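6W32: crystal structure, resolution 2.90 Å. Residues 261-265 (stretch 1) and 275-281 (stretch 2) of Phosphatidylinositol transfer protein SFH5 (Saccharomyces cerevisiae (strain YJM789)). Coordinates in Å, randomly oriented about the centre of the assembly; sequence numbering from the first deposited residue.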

ATOM      1  N   LYS A 261      17.031  -6.519  -6.940  1.00 59.63           N
ATOM      2  CA  LYS A 261      18.470  -6.545  -7.165  1.00 57.86           C
ATOM      3  C   LYS A 261      19.239  -6.176  -5.899  1.00 59.66           C
ATOM      4  O   LYS A 261      20.189  -6.878  -5.535  1.00 57.72           O
ATOM      5  CB  LYS A 261      18.857  -5.679  -8.376  1.00 59.21           C
ATOM      6  CG  LYS A 261      18.855  -4.176  -8.280  1.00 65.80           C
ATOM      7  CD  LYS A 261      19.464  -3.547  -9.596  1.00 67.01           C
ATOM      8  CE  LYS A 261      19.066  -4.356 -10.867  1.00 78.09           C
ATOM      9  NZ  LYS A 261      20.001  -4.315 -12.085  1.00 81.10           N
ATOM     10  N   ASP A 262      18.780  -5.171  -5.144  1.00 60.68           N
ATOM     11  CA  ASP A 262      19.576  -4.663  -4.026  1.00 60.77           C
ATOM     12  C   ASP A 262      19.051  -5.024  -2.635  1.00 53.70           C
ATOM     13  O   ASP A 262      19.361  -4.342  -1.658  1.00 55.92           O
ATOM     14  CB  ASP A 262      19.727  -3.157  -4.150  1.00 64.90           C
ATOM     15  CG  ASP A 262      20.678  -2.797  -5.234  1.00 67.10           C
ATOM     16  OD1 ASP A 262      21.452  -3.706  -5.604  1.00 66.89           O
ATOM     17  OD2 ASP A 262      20.646  -1.650  -5.729  1.00 72.23           O
ATOM     18  N   CYS A 263      18.312  -6.113  -2.513  1.00 50.86           N
ATOM     19  CA  CYS A 263      17.918  -6.591  -1.208  1.00 52.94           C
ATOM     20  C   CYS A 263      19.120  -7.221  -0.505  1.00 56.96           C
ATOM     21  O   CYS A 263      20.152  -7.466  -1.123  1.00 60.76           O
ATOM     22  CB  CYS A 263      16.771  -7.575  -1.359  1.00 54.22           C
ATOM     23  SG  CYS A 263      17.310  -9.158  -1.830  1.00 56.34           S
ATOM     24  N   PRO A 264      19.049  -7.476   0.801  1.00 62.32           N
ATOM     25  CA  PRO A 264      20.269  -7.898   1.497  1.00 60.13           C
ATOM     26  C   PRO A 264      20.769  -9.247   0.985  1.00 59.07           C
ATOM     27  O   PRO A 264      19.982 -10.138   0.652  1.00 58.10           O
ATOM     28  CB  PRO A 264      19.838  -7.955   2.968  1.00 58.13           C
ATOM     29  CG  PRO A 264      18.375  -8.099   2.940  1.00 53.59           C
ATOM     30  CD  PRO A 264      17.912  -7.361   1.738  1.00 58.85           C
ATOM     31  N   TYR A 265      22.101  -9.381   0.892  1.00 66.01           N
ATOM     32  CA  TYR A 265      22.680 -10.693   0.587  1.00 65.13           C
ATOM     33  C   TYR A 265      22.199 -11.725   1.587  1.00 63.60           C
ATOM     34  O   TYR A 265      21.670 -12.774   1.211  1.00 65.58           O
ATOM     35  CB  TYR A 265      24.208 -10.651   0.598  1.00 64.43           C
ATOM     36  CG  TYR A 265      24.871 -11.964   0.152  1.00 76.68           C
ATOM     37  CD1 TYR A 265      25.131 -12.205  -1.199  1.00 76.57           C
ATOM     38  CD2 TYR A 265      25.247 -12.956   1.076  1.00 77.32           C
ATOM     39  CE1 TYR A 265      25.731 -13.371  -1.622  1.00 75.42           C
ATOM     40  CE2 TYR A 265      25.853 -14.141   0.654  1.00 78.13           C
ATOM     41  CZ  TYR A 265      26.090 -14.334  -0.702  1.00 84.67           C
ATOM     42  OH  TYR A 265      26.688 -15.486  -1.183  1.00101.56           O
ATOM     43  N   ASN A 275      24.894  -4.469   4.618  1.00 70.60           N
ATOM     44  CA  ASN A 275      23.908  -4.519   5.685  1.00 73.84           C
ATOM     45  C   ASN A 275      22.763  -5.461   5.334  1.00 72.75           C
ATOM     46  O   ASN A 275      22.347  -5.559   4.175  1.00 72.82           O
ATOM     47  CB  ASN A 275      23.378  -3.108   6.039  1.00 67.05           C
ATOM     48  CG  ASN A 275      23.280  -2.187   4.853  1.00 66.88           C
ATOM     49  OD1 ASN A 275      23.084  -2.628   3.737  1.00 75.16           O
ATOM     50  ND2 ASN A 275      23.434  -0.891   5.091  1.00 61.52           N
ATOM     51  N   ASN A 276      22.273  -6.157   6.356  1.00 72.42           N
ATOM     52  CA  ASN A 276      21.130  -7.050   6.257  1.00 67.85           C
ATOM     53  C   ASN A 276      19.830  -6.232   6.266  1.00 71.07           C
ATOM     54  O   ASN A 276      19.842  -4.996   6.296  1.00 71.66           O
ATOM     55  CB  ASN A 276      21.171  -8.055   7.403  1.00 67.04           C
ATOM     56  CG  ASN A 276      21.049  -7.376   8.773  1.00 72.96           C
ATOM     57  OD1 ASN A 276      21.131  -6.138   8.889  1.00 67.61           O
ATOM     58  ND2 ASN A 276      20.829  -8.180   9.813  1.00 74.02           N
ATOM     59  N   LEU A 277      18.688  -6.933   6.281  1.00 65.23           N
ATOM     60  CA  LEU A 277      17.391  -6.273   6.208  1.00 59.87           C
ATOM     61  C   LEU A 277      17.181  -5.297   7.359  1.00 68.09           C
ATOM     62  O   LEU A 277      16.650  -4.198   7.151  1.00 67.57           O
ATOM     63  CB  LEU A 277      16.289  -7.315   6.211  1.00 61.26           C
ATOM     64  CG  LEU A 277      14.880  -6.775   6.044  1.00 55.18           C
ATOM     65  CD1 LEU A 277      14.818  -6.011   4.729  1.00 52.18           C
ATOM     66  CD2 LEU A 277      13.941  -7.968   6.039  1.00 53.90           C
ATOM     67  N   THR A 278      17.571  -5.684   8.586  1.00 72.38           N
ATOM     68  CA  THR A 278      17.406  -4.786   9.738  1.00 64.51           C
ATOM     69  C   THR A 278      18.188  -3.505   9.548  1.00 62.19           C
ATOM     70  O   THR A 278      17.684  -2.413   9.806  1.00 67.42           O
ATOM     71  CB  THR A 278      17.877  -5.428  11.043  1.00 68.17           C
ATOM     72  OG1 THR A 278      17.307  -6.732  11.223  1.00 73.48           O
ATOM     73  CG2 THR A 278      17.473  -4.535  12.206  1.00 78.13           C
ATOM     74  N   LYS A 279      19.424  -3.612   9.101  1.00 67.71           N
ATOM     75  CA  LYS A 279      20.207  -2.410   8.900  1.00 68.41           C
ATOM     76  C   LYS A 279      19.765  -1.637   7.673  1.00 66.91           C
ATOM     77  O   LYS A 279      20.187  -0.494   7.505  1.00 69.27           O
ATOM     78  CB  LYS A 279      21.699  -2.746   8.791  1.00 72.11           C
ATOM     79  CG  LYS A 279      22.379  -3.273  10.069  1.00 79.68           C
ATOM     80  CD  LYS A 279      23.303  -2.226  10.742  1.00 84.65           C
ATOM     81  CE  LYS A 279      23.917  -2.766  12.066  1.00100.81           C
ATOM     82  NZ  LYS A 279      24.870  -1.853  12.831  1.00 98.52           N
ATOM     83  N   GLN A 280      18.931  -2.220   6.813  1.00 69.94           N
ATOM     84  CA  GLN A 280      18.481  -1.510   5.619  1.00 67.23           C
ATOM     85  C   GLN A 280      17.230  -0.677   5.871  1.00 59.95           C
ATOM     86  O   GLN A 280      16.877   0.162   5.037  1.00 55.12           O
ATOM     87  CB  GLN A 280      18.241  -2.507   4.480  1.00 62.24           C
ATOM     88  CG  GLN A 280      19.016  -2.205   3.206  1.00 58.45           C
ATOM     89  CD  GLN A 280      18.773  -3.229   2.122  1.00 66.03           C
ATOM     90  OE1 GLN A 280      18.606  -4.412   2.404  1.00 63.39           O
ATOM     91  NE2 GLN A 280      18.735  -2.775   0.867  1.00 75.45           N
ATOM     92  N   ASN A 281      16.581  -0.859   7.013  1.00 59.05           N
ATOM     93  CA  ASN A 281      15.306  -0.223   7.291  1.00 60.13           C
ATOM     94  C   ASN A 281      15.352   1.291   7.131  1.00 66.38           C
ATOM     95  O   ASN A 281      16.424   1.905   7.149  1.00 74.78           O
ATOM     96  CB  ASN A 281      14.873  -0.600   8.705  1.00 65.96           C
ATOM     97  CG  ASN A 281      13.377  -0.445   8.936  1.00 68.83           C
ATOM     98  OD1 ASN A 281      12.667   0.211   8.164  1.00 65.74           O
ATOM     99  ND2 ASN A 281      12.895  -1.045  10.024  1.00 66.39           N
TER

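This is a small, proline-centred contact in which the ring of Pro264 packs against the start of a short, weakly bonded helix and a single hydrogen bond, from the side chain of Gln280 to the backbone of Asp262, ties the two stretches together. Only 192 Å² is buried, both sides summed, and Pro264 has the largest covered area of any residue here. Its CA-to-CB bond points toward stretch 2, and its ring atoms meet mostly backbone: Pro264 CB lies 3.7 Å from Asn275 O and 3.6 Å from Asn276 CA, while Pro264 CG is 3.6 Å from Leu277 N. The apolar part of the packing is modest, with Pro264 CG 4.0 Å from Leu277 CB. Asn276 sits closest in register to Pro264, the two CA atoms being 4.9 Å apart, yet its CA-to-CB bond points away, and the side chain serves its own stretch. At the N-cap position, Asn276 OD1 accepts from Lys279 N at 3.1 Å, occupying a backbone NH at the helix start. Gln280 N, 3.0 Å from Leu277 O, makes a further bond within the turn.

The CA-to-CB bond of Gln280 points toward stretch 1, and with chi2 at 179° (t) its side chain extends to bring the amide beside the backbone of Asp262 to Pro264. Gln280 NE2 donates to Asp262 O at 3.0 Å, with an N-H...acceptor angle of 146°, so the bond is somewhat bent. The other amide atom, Gln280 OE1, lies 3.1 Å from Pro264 CD and 3.5 Å from Pro264 N; the latter pair is no hydrogen bond, because a proline nitrogen within the chain carries no hydrogen. The Asp262 carboxylate takes no part in this bond: the residue's CA-to-CB bond runs sideways, the end of the side chain leads away, and the link is made by the backbone carbonyl.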